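Local atomic coordinates of endo-pectate lyase (Erwinia chrysanthemi, PDB entry 3B4N), a protein that catalyses the calcium-dependent eliminative cleavage of alpha-1,4-linked polygalacturonate, probably in an endo mode and on highly methylated pectins too. Residues L82-V88 / S100-A106; V137-C143 / L164-G170; L156-V161 / S179-I184; G255-N260 / G314-G318; V268-N274 / S294-K299. All coordinates share one frame; numbering follows the deposited sequence.

All five contacts are partly buried, but they belong to different parts of the fold. Interaction 1 is an antiparallel hairpin of the N-terminal region, away from the metal sites, marked by aromatic-hydroxyl packing. Interactions 2, 3 and 5 are parallel ladders between successive coils of the right-handed beta helix, apolar on one face and polar on the other. A water-bridged arginine distinguishes 2, a threonine pair and leucine-cysteine packing 3, and several water bridges 5, the most central. Interactions 2 and 3 alternate along the chain, 156-161 leading almost directly into 164-170. Interaction 4, its centre about 25 Å from the centre of the chain, joins two largely exposed loops by two backbone bonds; interaction 5 is nested inside the loop it closes.

Interaction 1: L82-V88 / S100-A106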
# COMPACT_ATOMS: atom_id res chain seq x y z
N LEU A 82 2.20 -10.75 -26.95
CA LEU A 82 2.36 -9.35 -27.29
C LEU A 82 2.93 -8.52 -26.15
O LEU A 82 2.86 -8.91 -24.98
CB LEU A 82 1.00 -8.75 -27.69
CG LEU A 82 0.37 -9.29 -28.97
CD1 LEU A 82 -1.08 -8.84 -29.07
CD2 LEU A 82 1.17 -8.80 -30.16
N ASN A 83 3.50 -7.38 -26.51
CA ASN A 83 4.03 -6.45 -25.52
C ASN A 83 3.04 -5.29 -25.50
O ASN A 83 2.40 -5.00 -26.51
CB ASN A 83 5.41 -5.95 -25.92
CG ASN A 83 6.51 -6.92 -25.54
OD1 ASN A 83 7.36 -7.27 -26.36
ND2 ASN A 83 6.51 -7.35 -24.28
N TYR A 84 2.90 -4.65 -24.34
CA TYR A 84 1.97 -3.54 -24.23
C TYR A 84 2.60 -2.30 -23.64
O TYR A 84 3.55 -2.37 -22.86
CB TYR A 84 0.77 -3.93 -23.35
CG TYR A 84 -0.04 -5.07 -23.93
CD1 TYR A 84 0.32 -6.39 -23.69
CD2 TYR A 84 -1.14 -4.82 -24.74
CE1 TYR A 84 -0.41 -7.44 -24.23
CE2 TYR A 84 -1.88 -5.86 -25.29
CZ TYR A 84 -1.50 -7.16 -25.03
OH TYR A 84 -2.23 -8.20 -25.57
N TRP A 85 2.06 -1.15 -24.04
CA TRP A 85 2.47 0.15 -23.54
C TRP A 85 1.21 0.75 -22.93
O TRP A 85 0.10 0.60 -23.49
CB TRP A 85 2.98 1.06 -24.66
CG TRP A 85 4.40 0.83 -25.03
CD1 TRP A 85 5.48 1.59 -24.68
CD2 TRP A 85 4.91 -0.27 -25.79
NE1 TRP A 85 6.63 1.04 -25.18
CE2 TRP A 85 6.32 -0.11 -25.86
CE3 TRP A 85 4.32 -1.37 -26.42
CZ2 TRP A 85 7.14 -1.01 -26.54
CZ3 TRP A 85 5.14 -2.27 -27.10
CH2 TRP A 85 6.54 -2.08 -27.15
N TYR A 86 1.38 1.40 -21.79
CA TYR A 86 0.28 2.04 -21.09
C TYR A 86 0.58 3.50 -20.77
O TYR A 86 1.73 3.88 -20.59
CB TYR A 86 0.02 1.34 -19.75
CG TYR A 86 -0.47 -0.08 -19.84
CD1 TYR A 86 -1.83 -0.37 -19.88
CD2 TYR A 86 0.44 -1.13 -19.83
CE1 TYR A 86 -2.28 -1.70 -19.90
CE2 TYR A 86 0.00 -2.45 -19.85
CZ TYR A 86 -1.35 -2.72 -19.88
OH TYR A 86 -1.78 -4.03 -19.89
N TRP A 87 -0.48 4.29 -20.70
CA TRP A 87 -0.41 5.70 -20.33
C TRP A 87 -1.66 5.95 -19.50
O TRP A 87 -2.70 5.32 -19.70
CB TRP A 87 -0.52 6.65 -21.53
CG TRP A 87 0.63 6.65 -22.46
CD1 TRP A 87 1.65 7.56 -22.50
CD2 TRP A 87 0.85 5.75 -23.54
NE1 TRP A 87 2.49 7.27 -23.55
CE2 TRP A 87 2.02 6.16 -24.21
CE3 TRP A 87 0.16 4.62 -24.01
CZ2 TRP A 87 2.53 5.49 -25.32
CZ3 TRP A 87 0.66 3.94 -25.13
CH2 TRP A 87 1.84 4.39 -25.77
N VAL A 88 -1.57 6.88 -18.55
CA VAL A 88 -2.73 7.27 -17.76
C VAL A 88 -2.91 8.77 -17.97
O VAL A 88 -1.97 9.56 -17.85
CB VAL A 88 -2.55 6.96 -16.26
CG1 VAL A 88 -3.64 7.67 -15.45
CG2 VAL A 88 -2.65 5.45 -16.04
N SER A 100 0.59 10.86 -18.37
CA SER A 100 1.78 10.27 -17.78
C SER A 100 2.79 9.82 -18.81
O SER A 100 2.55 9.83 -20.03
CB SER A 100 1.39 9.03 -16.98
OG SER A 100 1.04 7.97 -17.87
N ASN A 101 3.95 9.42 -18.29
CA ASN A 101 5.00 8.84 -19.10
C ASN A 101 4.42 7.48 -19.49
O ASN A 101 3.48 6.99 -18.85
CB ASN A 101 6.23 8.58 -18.24
CG ASN A 101 5.91 7.75 -17.00
OD1 ASN A 101 6.22 6.56 -16.90
ND2 ASN A 101 5.25 8.39 -16.06
N ALA A 102 4.99 6.87 -20.52
CA ALA A 102 4.55 5.55 -20.93
C ALA A 102 5.32 4.50 -20.12
O ALA A 102 6.44 4.75 -19.68
CB ALA A 102 4.84 5.35 -22.42
N VAL A 103 4.68 3.36 -19.90
CA VAL A 103 5.35 2.23 -19.25
C VAL A 103 5.08 1.06 -20.19
O VAL A 103 4.10 1.07 -20.94
CB VAL A 103 4.80 1.90 -17.85
CG1 VAL A 103 5.12 3.05 -16.90
CG2 VAL A 103 3.32 1.62 -17.91
N THR A 104 5.93 0.04 -20.15
CA THR A 104 5.75 -1.08 -21.05
C THR A 104 6.19 -2.41 -20.45
O THR A 104 7.00 -2.45 -19.53
CB THR A 104 6.55 -0.85 -22.34
OG1 THR A 104 6.34 -1.94 -23.25
CG2 THR A 104 8.04 -0.75 -22.04
N THR A 105 5.63 -3.48 -21.00
CA THR A 105 5.98 -4.83 -20.56
C THR A 105 7.20 -5.29 -21.35
O THR A 105 7.82 -6.31 -21.01
CB THR A 105 4.84 -5.83 -20.85
OG1 THR A 105 4.57 -5.84 -22.25
CG2 THR A 105 3.57 -5.45 -20.10
N ALA A 106 7.54 -4.55 -22.40
CA ALA A 106 8.68 -4.91 -23.24
C ALA A 106 10.00 -4.88 -22.47
O ALA A 106 10.33 -3.88 -21.82
CB ALA A 106 8.75 -3.97 -24.44
O HOH W 1 3.41 -8.19 -22.38
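With CG of Trp85 anti to its carbonyl carbon (chi1 -83°) and OG1 of Thr104 anti to its own backbone N (chi1 -178°), the threonine runs alongside the indole and is laid on its face. OG1 sits near the centre of the ring system, 3.2 Å from Trp85 CE2, while Thr104 CB stands 3.5 Å from the centroid of the five-membered ring in a CH-pi contact. The proton of this hydroxyl goes to Tyr84 O, 2.8 Å from Thr104 OG1, approached from 47° out of the carbonyl plane. Thr104 OG1 itself accepts from Ala106 N, two residues on, an ST turn.

Tyr84 O is gripped twice, since Thr105 N also donates to it. Thr105 OG1 in turn takes Tyr84 N at 2.9 Å and, at greater length, Asn83 ND2, which points its N-H at the hydroxyl nearly within the plane of its own amide; a water joins Thr105 OG1 to Leu82 O. Farther along, Tyr86 and Val103 form a hydrogen-bonded antiparallel pair, with Val103 CG2 packed 3.8 Å from Tyr86 CB. Ala102 CB lies over one face of Trp87, 3.2 Å from NE1, and Arg60 makes a cation-pi contact with this indole. At the far end Ser100 OG receives Val88 N at 2.9 Å and donates to Asn101 O.

The two strands form a beta hairpin at the border of a four-stranded antiparallel sheet. Leu24 and Leu35, from strands 22-29 and 32-39, pack on Val103, consistent with a beta sandwich of the fibronectin type III kind.

Interaction 2: V137-C143 / L164-G170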
# COMPACT_ATOMS: atom_id res chain seq x y z
N VAL A 137 12.30 4.72 -10.07
CA VAL A 137 13.47 3.86 -9.94
C VAL A 137 13.24 2.74 -8.94
O VAL A 137 12.30 2.78 -8.15
CB VAL A 137 14.72 4.64 -9.48
CG1 VAL A 137 15.03 5.76 -10.48
CG2 VAL A 137 14.51 5.20 -8.09
N THR A 138 14.10 1.73 -9.00
CA THR A 138 14.04 0.58 -8.11
C THR A 138 15.17 0.66 -7.09
O THR A 138 16.29 1.08 -7.42
CB THR A 138 14.23 -0.75 -8.89
OG1 THR A 138 13.13 -0.94 -9.78
CG2 THR A 138 14.32 -1.94 -7.92
N ILE A 139 14.88 0.29 -5.85
CA ILE A 139 15.91 0.25 -4.82
C ILE A 139 15.70 -1.03 -4.03
O ILE A 139 14.61 -1.61 -4.04
CB ILE A 139 15.87 1.45 -3.85
CG1 ILE A 139 14.58 1.43 -3.03
CG2 ILE A 139 16.03 2.75 -4.64
CD1 ILE A 139 14.60 2.43 -1.88
N GLY A 140 16.75 -1.48 -3.37
CA GLY A 140 16.65 -2.69 -2.57
C GLY A 140 18.01 -3.06 -2.04
O GLY A 140 19.03 -2.62 -2.58
N THR A 141 18.03 -3.85 -0.97
CA THR A 141 19.28 -4.30 -0.38
C THR A 141 19.18 -5.82 -0.30
O THR A 141 19.58 -6.53 -1.23
CB THR A 141 19.52 -3.66 1.02
OG1 THR A 141 18.37 -3.86 1.85
CG2 THR A 141 19.78 -2.15 0.88
N SER A 142 18.62 -6.33 0.79
CA SER A 142 18.49 -7.77 0.96
C SER A 142 17.30 -8.12 1.84
O SER A 142 16.60 -7.25 2.35
CB SER A 142 19.76 -8.32 1.61
OG SER A 142 19.97 -7.72 2.87
N CYS A 143 17.08 -9.42 2.01
CA CYS A 143 16.01 -9.92 2.85
C CYS A 143 16.40 -11.31 3.31
O CYS A 143 15.85 -12.31 2.85
CB CYS A 143 14.69 -9.95 2.09
SG CYS A 143 13.27 -10.35 3.16
N LEU A 164 8.25 4.93 -6.41
CA LEU A 164 9.42 4.13 -6.07
C LEU A 164 9.06 2.66 -6.09
O LEU A 164 7.96 2.29 -5.72
CB LEU A 164 9.90 4.52 -4.67
CG LEU A 164 11.09 3.78 -4.05
CD1 LEU A 164 12.37 4.10 -4.81
CD2 LEU A 164 11.23 4.19 -2.59
N ARG A 165 10.01 1.84 -6.53
CA ARG A 165 9.80 0.40 -6.56
C ARG A 165 10.82 -0.24 -5.64
O ARG A 165 12.00 0.12 -5.66
CB ARG A 165 9.98 -0.16 -7.98
CG ARG A 165 9.60 -1.63 -8.13
CD ARG A 165 10.09 -2.19 -9.47
NE ARG A 165 9.65 -1.36 -10.59
CZ ARG A 165 8.47 -1.46 -11.19
NH1 ARG A 165 8.17 -0.65 -12.19
NH2 ARG A 165 7.60 -2.40 -10.81
N ILE A 166 10.35 -1.17 -4.83
CA ILE A 166 11.20 -1.90 -3.89
C ILE A 166 11.38 -3.30 -4.48
O ILE A 166 10.40 -4.00 -4.73
CB ILE A 166 10.53 -2.01 -2.50
CG1 ILE A 166 10.13 -0.62 -2.00
CG2 ILE A 166 11.48 -2.69 -1.52
CD1 ILE A 166 11.28 0.35 -1.88
N SER A 167 12.63 -3.69 -4.72
CA SER A 167 12.92 -5.00 -5.29
C SER A 167 12.43 -6.21 -4.51
O SER A 167 12.35 -6.18 -3.28
CB SER A 167 14.43 -5.14 -5.55
OG SER A 167 15.13 -5.36 -4.34
N ALA A 168 12.10 -7.27 -5.23
CA ALA A 168 11.59 -8.48 -4.61
C ALA A 168 12.55 -9.12 -3.61
O ALA A 168 12.12 -9.65 -2.59
CB ALA A 168 11.21 -9.50 -5.68
N SER A 169 13.84 -9.06 -3.90
CA SER A 169 14.83 -9.68 -3.02
C SER A 169 15.51 -8.74 -2.04
O SER A 169 16.34 -9.17 -1.25
CB SER A 169 15.90 -10.37 -3.87
OG SER A 169 16.65 -9.42 -4.61
N GLY A 170 15.16 -7.46 -2.07
CA GLY A 170 15.81 -6.52 -1.18
C GLY A 170 14.92 -5.58 -0.40
O GLY A 170 15.30 -4.44 -0.12
O HOH W 2 11.54 0.55 -11.32
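Ile139 packs directly on Leu164, which crosses it at about a right angle and brings CD2 3.9 Å from Ile139 CD1. In the conformer of Ile166 given, one of two, its CD1 also comes near Ile139 CG1. On the other face Thr138 OG1 meets Arg165 at the edge of the guanidinium, near its plane, 3.3 Å from Arg165 CD. A water bridges the pair, accepting from Arg165 NE at 2.8 Å and lying 2.7 Å from Thr138 OG1.

Behind these side chains runs a parallel ladder: Arg165 N donates to Val137 O, Ile139 N to Arg165 O (2.9 Å), and Ser167 N to Ile139 O. Beyond the bend at Ser167-Ser169 a single further bond joins the segments, Thr141 N reaching Gly170 O at 2.9 Å and using a lone pair in the carbonyl plane.

A second shell fixes the ends. Arg165 NH2 is held by a salt bridge to Glu190 and by Leu26 O, and Cys143 is disulfide-bonded to Cys193. Ser169 touches Tyr218, a ligand of the bound calcium ion. Such in-register stacking of one coil on the next is the hallmark of the parallel beta helix, here beside its calcium site.

Interaction 3: L156-V161 / S179-I184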
# COMPACT_ATOMS: atom_id res chain seq x y z
N LEU A 156 11.51 8.58 6.48
CA LEU A 156 10.82 9.83 6.26
C LEU A 156 10.59 10.53 7.59
O LEU A 156 10.18 9.91 8.57
CB LEU A 156 9.47 9.57 5.57
CG LEU A 156 9.49 8.78 4.26
CD1 LEU A 156 8.06 8.50 3.82
CD2 LEU A 156 10.24 9.58 3.18
N LYS A 157 10.87 11.83 7.64
CA LYS A 157 10.63 12.62 8.83
C LYS A 157 9.80 13.80 8.34
O LYS A 157 10.34 14.76 7.77
CB LYS A 157 11.96 13.09 9.44
CG LYS A 157 12.75 11.96 10.10
CD LYS A 157 14.05 12.45 10.73
CE LYS A 157 13.79 13.44 11.85
NZ LYS A 157 12.89 12.88 12.90
N ASN A 158 8.49 13.70 8.52
CA ASN A 158 7.54 14.72 8.05
C ASN A 158 7.83 14.95 6.57
O ASN A 158 7.91 16.08 6.09
CB ASN A 158 7.68 16.03 8.83
CG ASN A 158 6.50 16.95 8.63
OD1 ASN A 158 6.64 18.09 8.17
ND2 ASN A 158 5.31 16.47 8.97
N ALA A 159 7.97 13.85 5.84
CA ALA A 159 8.31 13.90 4.43
C ALA A 159 7.48 12.97 3.56
O ALA A 159 6.81 12.06 4.06
CB ALA A 159 9.80 13.57 4.25
N THR A 160 7.55 13.20 2.26
CA THR A 160 6.81 12.40 1.29
C THR A 160 7.75 11.79 0.26
O THR A 160 8.70 12.44 -0.18
CB THR A 160 5.78 13.27 0.52
OG1 THR A 160 4.78 13.74 1.43
CG2 THR A 160 5.10 12.47 -0.60
N VAL A 161 7.50 10.54 -0.10
CA VAL A 161 8.29 9.89 -1.13
C VAL A 161 7.27 9.36 -2.14
O VAL A 161 6.20 8.87 -1.76
CB VAL A 161 9.16 8.74 -0.58
CG1 VAL A 161 8.30 7.64 0.02
CG2 VAL A 161 10.02 8.18 -1.71
N SER A 179 8.76 10.42 12.14
CA SER A 179 8.33 11.63 12.83
C SER A 179 7.38 12.40 11.94
O SER A 179 7.45 12.30 10.71
CB SER A 179 9.53 12.51 13.20
OG SER A 179 10.05 13.20 12.08
N GLY A 180 6.49 13.15 12.57
CA GLY A 180 5.54 13.95 11.83
C GLY A 180 4.62 13.26 10.86
O GLY A 180 4.20 12.12 11.07
N ASN A 181 4.30 13.96 9.79
CA ASN A 181 3.38 13.45 8.78
C ASN A 181 4.08 13.04 7.52
O ASN A 181 4.69 13.86 6.83
CB ASN A 181 2.34 14.52 8.49
CG ASN A 181 1.71 15.03 9.75
OD1 ASN A 181 1.25 14.25 10.58
ND2 ASN A 181 1.70 16.35 9.91
N CYS A 182 3.97 11.76 7.21
CA CYS A 182 4.62 11.22 6.04
C CYS A 182 3.62 10.65 5.06
O CYS A 182 2.58 10.11 5.44
CB CYS A 182 5.56 10.09 6.43
SG CYS A 182 6.62 10.33 7.89
N THR A 183 3.95 10.77 3.78
CA THR A 183 3.12 10.22 2.73
C THR A 183 3.98 9.33 1.85
O THR A 183 5.09 9.69 1.46
CB THR A 183 2.46 11.34 1.90
OG1 THR A 183 1.52 12.04 2.73
CG2 THR A 183 1.72 10.76 0.71
N ILE A 184 3.46 8.13 1.59
CA ILE A 184 4.13 7.13 0.77
C ILE A 184 3.16 6.99 -0.40
O ILE A 184 2.12 6.34 -0.32
CB ILE A 184 4.31 5.83 1.58
CG1 ILE A 184 5.20 6.13 2.80
CG2 ILE A 184 4.89 4.74 0.71
CD1 ILE A 184 5.35 4.95 3.77
O HOH W 3 4.71 14.65 4.31
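Asn158 and Asn181 supply the two side-chain amides of this contact. The Asn158 side chain lies against the backbone of Asn181, with Asn158 CB 4.1 Å from Asn181 N; its CG is anti to the backbone N (chi1 -165°), which turns the side chain toward 179-184. Asn181 OD1 has a weak hydrogen bond with Thr203. Among the flat peptide groups, Asn158 N approaches Ser179 O at 2.8 Å from 40° out of the carbonyl plane, a bent bond at the turn. Val161 N, by contrast, reaches Thr183 O at 3.0 Å almost in line with the carbonyl, and Thr183 N donates to Ala159 O.

On one face Thr160 and Thr183 run alongside each other, with Thr160 OG1 3.4 Å from Thr183 CB. A water donates to Asn181 O at 2.6 Å and also meets Thr160 OG1. Lys157 curls back to Ser179, where NZ makes a weak bond to OG in the serine conformer given, one of two.

On the other face Leu156 CB rests 3.8 Å from Cys182 SG, whose disulfide partner is Cys177, and Leu156 CD1 lies 3.9 Å from Ile184 CG1. Ile175, Met204 and Ile206 add to this apolar layer. Ser179 N is buried and has no partner in the model. Inward aliphatic residues and outward threonines stacked coil upon coil are typical of the parallel beta helix; the zinc ligand Asp178 directly precedes this turn.

Interaction 4: G255-N260 / G314-G318; sequences GDCSNN and GVVKG
Gly255 and Cys257 present their carbonyls to Val315 and Lys317, so two backbone bonds, Val315 N to Gly255 O (2.9 Å, 169° at the hydrogen) and Lys317 N to Cys257 O (3.0 Å), tie together segments that have no regular secondary structure. The two bonds differ in approach: the first is close to linear with the carbonyl, while the second comes from 49° out of the Cys257 carbonyl plane. Cys257 O also accepts a weak bond from Asn260 N, which closes a type II beta turn from Cys257 to Asn260. Between the two main bonds Asp256 CA makes a CA-H...O contact with Val315 O at 3.3 Å.

Side chains fill in around these bonds. CG2 of Val315 lies 4.0 Å from Asp256 CB, on the side of the first backbone bond. Val316 faces the turn with both branches: CG1 lies 3.9 Å from Asn259 N, and CG2, anti to the carbonyl carbon, comes 3.8 Å from Asn260 O. Lys317 leaves along the other loop. Its CG is anti to the backbone N (chi1 -168°), and bends farther out bring CE 3.3 Å from Ser258 OG, so the aliphatic part of the chain rather than its charged end meets the serine. Lys317 CB rests 3.3 Å from Asp256 O.

A disulfide to Cys254 fixes Cys257 just beside the contact. No helices are present: one segment links strands 246-253 and 264-268, the other strands 309-313 and 323-327, while Tyr287 packs on Asn260 and Val316, and Asn286 OD1 takes Gly314 N.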
# COMPACT_ATOMS: atom_id res chain seq x y z
N GLY A 255 1.37 -5.39 18.88
CA GLY A 255 0.78 -6.15 19.96
C GLY A 255 1.58 -6.30 21.25
O GLY A 255 1.00 -6.31 22.33
N ASP A 256 2.90 -6.38 21.13
CA ASP A 256 3.77 -6.59 22.29
C ASP A 256 5.05 -5.76 22.30
O ASP A 256 6.08 -6.22 22.79
CB ASP A 256 4.15 -8.06 22.36
CG ASP A 256 4.85 -8.54 21.10
OD1 ASP A 256 5.28 -7.67 20.30
OD2 ASP A 256 4.98 -9.76 20.90
N CYS A 257 4.99 -4.55 21.75
CA CYS A 257 6.15 -3.67 21.69
C CYS A 257 6.73 -3.31 23.07
O CYS A 257 6.03 -3.37 24.08
CB CYS A 257 5.77 -2.36 20.97
SG CYS A 257 5.98 -2.40 19.16
N SER A 258 8.01 -2.96 23.10
CA SER A 258 8.61 -2.50 24.34
C SER A 258 7.93 -1.14 24.46
O SER A 258 7.71 -0.47 23.44
CB SER A 258 10.12 -2.31 24.20
OG SER A 258 10.79 -3.54 24.04
N ASN A 259 7.58 -0.73 25.67
CA ASN A 259 6.91 0.55 25.88
C ASN A 259 5.63 0.65 25.04
O ASN A 259 5.30 1.71 24.51
CB ASN A 259 7.86 1.70 25.52
CG ASN A 259 7.27 3.06 25.83
OD1 ASN A 259 6.76 3.28 26.93
ND2 ASN A 259 7.34 3.97 24.87
N ASN A 260 4.92 -0.47 24.93
CA ASN A 260 3.67 -0.53 24.17
C ASN A 260 2.57 0.32 24.82
O ASN A 260 2.64 0.66 26.01
CB ASN A 260 3.19 -1.98 24.06
CG ASN A 260 2.30 -2.24 22.85
OD1 ASN A 260 1.78 -3.34 22.68
ND2 ASN A 260 2.14 -1.23 22.00
N GLY A 314 -3.44 -5.81 23.89
CA GLY A 314 -2.03 -5.53 23.70
C GLY A 314 -1.32 -5.55 25.04
O GLY A 314 -1.94 -5.36 26.08
N VAL A 315 -0.01 -5.77 25.02
CA VAL A 315 0.78 -5.80 26.24
C VAL A 315 2.14 -5.15 26.04
O VAL A 315 2.60 -4.97 24.91
CB VAL A 315 1.05 -7.25 26.74
CG1 VAL A 315 -0.26 -7.97 27.01
CG2 VAL A 315 1.89 -8.01 25.72
N VAL A 316 2.78 -4.80 27.15
CA VAL A 316 4.12 -4.23 27.10
C VAL A 316 5.02 -5.46 27.10
O VAL A 316 4.76 -6.42 27.83
CB VAL A 316 4.40 -3.38 28.36
CG1 VAL A 316 5.86 -2.96 28.39
CG2 VAL A 316 3.50 -2.14 28.36
N LYS A 317 6.07 -5.46 26.27
CA LYS A 317 6.96 -6.61 26.18
C LYS A 317 7.39 -7.13 27.54
O LYS A 317 7.89 -6.37 28.38
CB LYS A 317 8.21 -6.27 25.36
CG LYS A 317 9.02 -7.51 24.98
CD LYS A 317 10.28 -7.17 24.21
CE LYS A 317 11.37 -6.63 25.12
NZ LYS A 317 11.87 -7.65 26.09
N GLY A 318 7.19 -8.42 27.76
CA GLY A 318 7.57 -9.04 29.02
C GLY A 318 6.61 -8.82 30.18
O GLY A 318 6.84 -9.31 31.28

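Interaction 5: V268-N274 / S294-K299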
# COMPACT_ATOMS: atom_id res chain seq x y z
N VAL A 268 -8.95 3.57 6.75
CA VAL A 268 -8.92 3.03 5.39
C VAL A 268 -10.13 3.58 4.64
O VAL A 268 -11.27 3.42 5.10
CB VAL A 268 -9.00 1.48 5.36
CG1 VAL A 268 -9.06 0.99 3.91
CG2 VAL A 268 -7.79 0.89 6.05
N THR A 269 -9.90 4.22 3.50
CA THR A 269 -11.00 4.74 2.70
C THR A 269 -11.07 4.10 1.32
O THR A 269 -12.11 4.16 0.67
CB THR A 269 -10.90 6.26 2.50
OG1 THR A 269 -9.72 6.56 1.75
CG2 THR A 269 -10.86 6.99 3.84
N SER A 270 -9.98 3.50 0.86
CA SER A 270 -9.95 2.84 -0.44
C SER A 270 -8.75 1.92 -0.57
O SER A 270 -7.59 2.39 -0.58
CB SER A 270 -9.92 3.89 -1.56
OG SER A 270 -9.89 3.26 -2.83
N ALA A 271 -9.01 0.63 -0.67
CA ALA A 271 -7.95 -0.37 -0.80
C ALA A 271 -8.54 -1.62 -1.42
O ALA A 271 -9.74 -1.87 -1.31
CB ALA A 271 -7.34 -0.68 0.56
N THR A 272 -7.68 -2.39 -2.08
CA THR A 272 -8.10 -3.62 -2.74
C THR A 272 -7.15 -4.76 -2.43
O THR A 272 -5.94 -4.59 -2.46
CB THR A 272 -8.13 -3.45 -4.28
OG1 THR A 272 -9.18 -2.55 -4.64
CG2 THR A 272 -8.34 -4.79 -4.97
N VAL A 273 -7.72 -5.92 -2.11
CA VAL A 273 -6.91 -7.10 -1.88
C VAL A 273 -7.24 -8.03 -3.04
O VAL A 273 -8.33 -8.61 -3.10
CB VAL A 273 -7.24 -7.82 -0.55
CG1 VAL A 273 -6.37 -9.06 -0.40
CG2 VAL A 273 -6.99 -6.88 0.62
N ASN A 274 -6.33 -8.12 -4.01
CA ASN A 274 -6.52 -9.00 -5.16
C ASN A 274 -5.56 -10.15 -4.98
O ASN A 274 -4.51 -10.22 -5.61
CB ASN A 274 -6.26 -8.26 -6.48
CG ASN A 274 -6.83 -9.01 -7.68
OD1 ASN A 274 -7.85 -9.69 -7.57
ND2 ASN A 274 -6.18 -8.87 -8.83
N SER A 294 -13.63 1.51 5.30
CA SER A 294 -14.66 1.54 4.26
C SER A 294 -13.94 1.59 2.92
O SER A 294 -12.73 1.85 2.86
CB SER A 294 -15.58 2.76 4.42
OG SER A 294 -14.89 3.99 4.28
N GLY A 295 -14.67 1.31 1.84
CA GLY A 295 -14.07 1.32 0.52
C GLY A 295 -13.09 0.18 0.31
O GLY A 295 -12.20 0.28 -0.54
N LEU A 296 -13.26 -0.90 1.07
CA LEU A 296 -12.37 -2.05 0.97
C LEU A 296 -12.95 -3.13 0.07
O LEU A 296 -14.07 -3.59 0.28
CB LEU A 296 -12.12 -2.63 2.36
CG LEU A 296 -11.25 -3.89 2.46
CD1 LEU A 296 -9.84 -3.61 1.98
CD2 LEU A 296 -11.22 -4.33 3.92
N LYS A 297 -12.19 -3.52 -0.95
CA LYS A 297 -12.63 -4.54 -1.89
C LYS A 297 -11.71 -5.75 -1.75
O LYS A 297 -10.49 -5.61 -1.72
CB LYS A 297 -12.57 -4.00 -3.32
CG LYS A 297 -13.50 -2.82 -3.55
CD LYS A 297 -13.40 -2.29 -4.97
CE LYS A 297 -14.31 -1.08 -5.15
NZ LYS A 297 -14.18 -0.49 -6.51
N ILE A 298 -12.30 -6.93 -1.63
CA ILE A 298 -11.51 -8.13 -1.45
C ILE A 298 -11.93 -9.23 -2.42
O ILE A 298 -13.12 -9.54 -2.55
CB ILE A 298 -11.63 -8.64 0.01
CG1 ILE A 298 -11.09 -7.58 0.98
CG2 ILE A 298 -10.87 -9.96 0.16
CD1 ILE A 298 -11.34 -7.88 2.45
N LYS A 299 -10.95 -9.81 -3.09
CA LYS A 299 -11.22 -10.88 -4.05
C LYS A 299 -12.03 -12.00 -3.38
O LYS A 299 -11.65 -12.52 -2.33
CB LYS A 299 -9.91 -11.44 -4.59
CG LYS A 299 -10.04 -12.66 -5.48
CD LYS A 299 -8.67 -13.15 -5.91
CE LYS A 299 -8.77 -14.46 -6.68
NZ LYS A 299 -7.41 -14.99 -7.00
O HOH W 4 -13.64 4.68 6.65
O HOH W 5 -14.49 4.87 1.66
O HOH W 6 -12.39 1.78 -3.02
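Ala271, Thr272 and Val273 pair with Leu296, Lys297 and Ile298 in a parallel ladder. Lys297 N gives its hydrogen to Ala271 O at 3.0 Å, Val273 N to Lys297 O at 2.8 Å, and Lys299 N to Val273 O at 2.9 Å. Ala271 N reaches Gly295 O at a longer 3.2 Å, from 38° out of the carbonyl plane. The backbone of Thr272 turns instead to Phe241 and Leu243 of strand 241-244.

Waters complete the end near Ser294. Val268 O accepts from both Ser294 N and a water, and Gly295 O takes, besides Ala271 N, a water that bridges to Ser270 OG. Ser294 OG is hydrogen-bonded to two waters, one shared with Val268 O and the other with Thr269 O (2.7 Å). Thr272 OG1 is hydrogen-bonded to Asn240 OD1, and Asn274 ND2 donates to Tyr34 OH.

Apolar side chains meet on the face of Ala271 and Val273. Val273 CB sits 4.1 Å from Ile298 CG1, and Leu296 CD1 packs 4.1 Å from Ala271 CB.

Strand 271-274 runs 7° from parallel to strand 296-298. It also pairs with strand 241-244 on one side, while strand 341-343 continues the stack beyond Leu296, Lys297 and Ile298, and Ile280 of strand 276-284 touches Leu296 and Ile298.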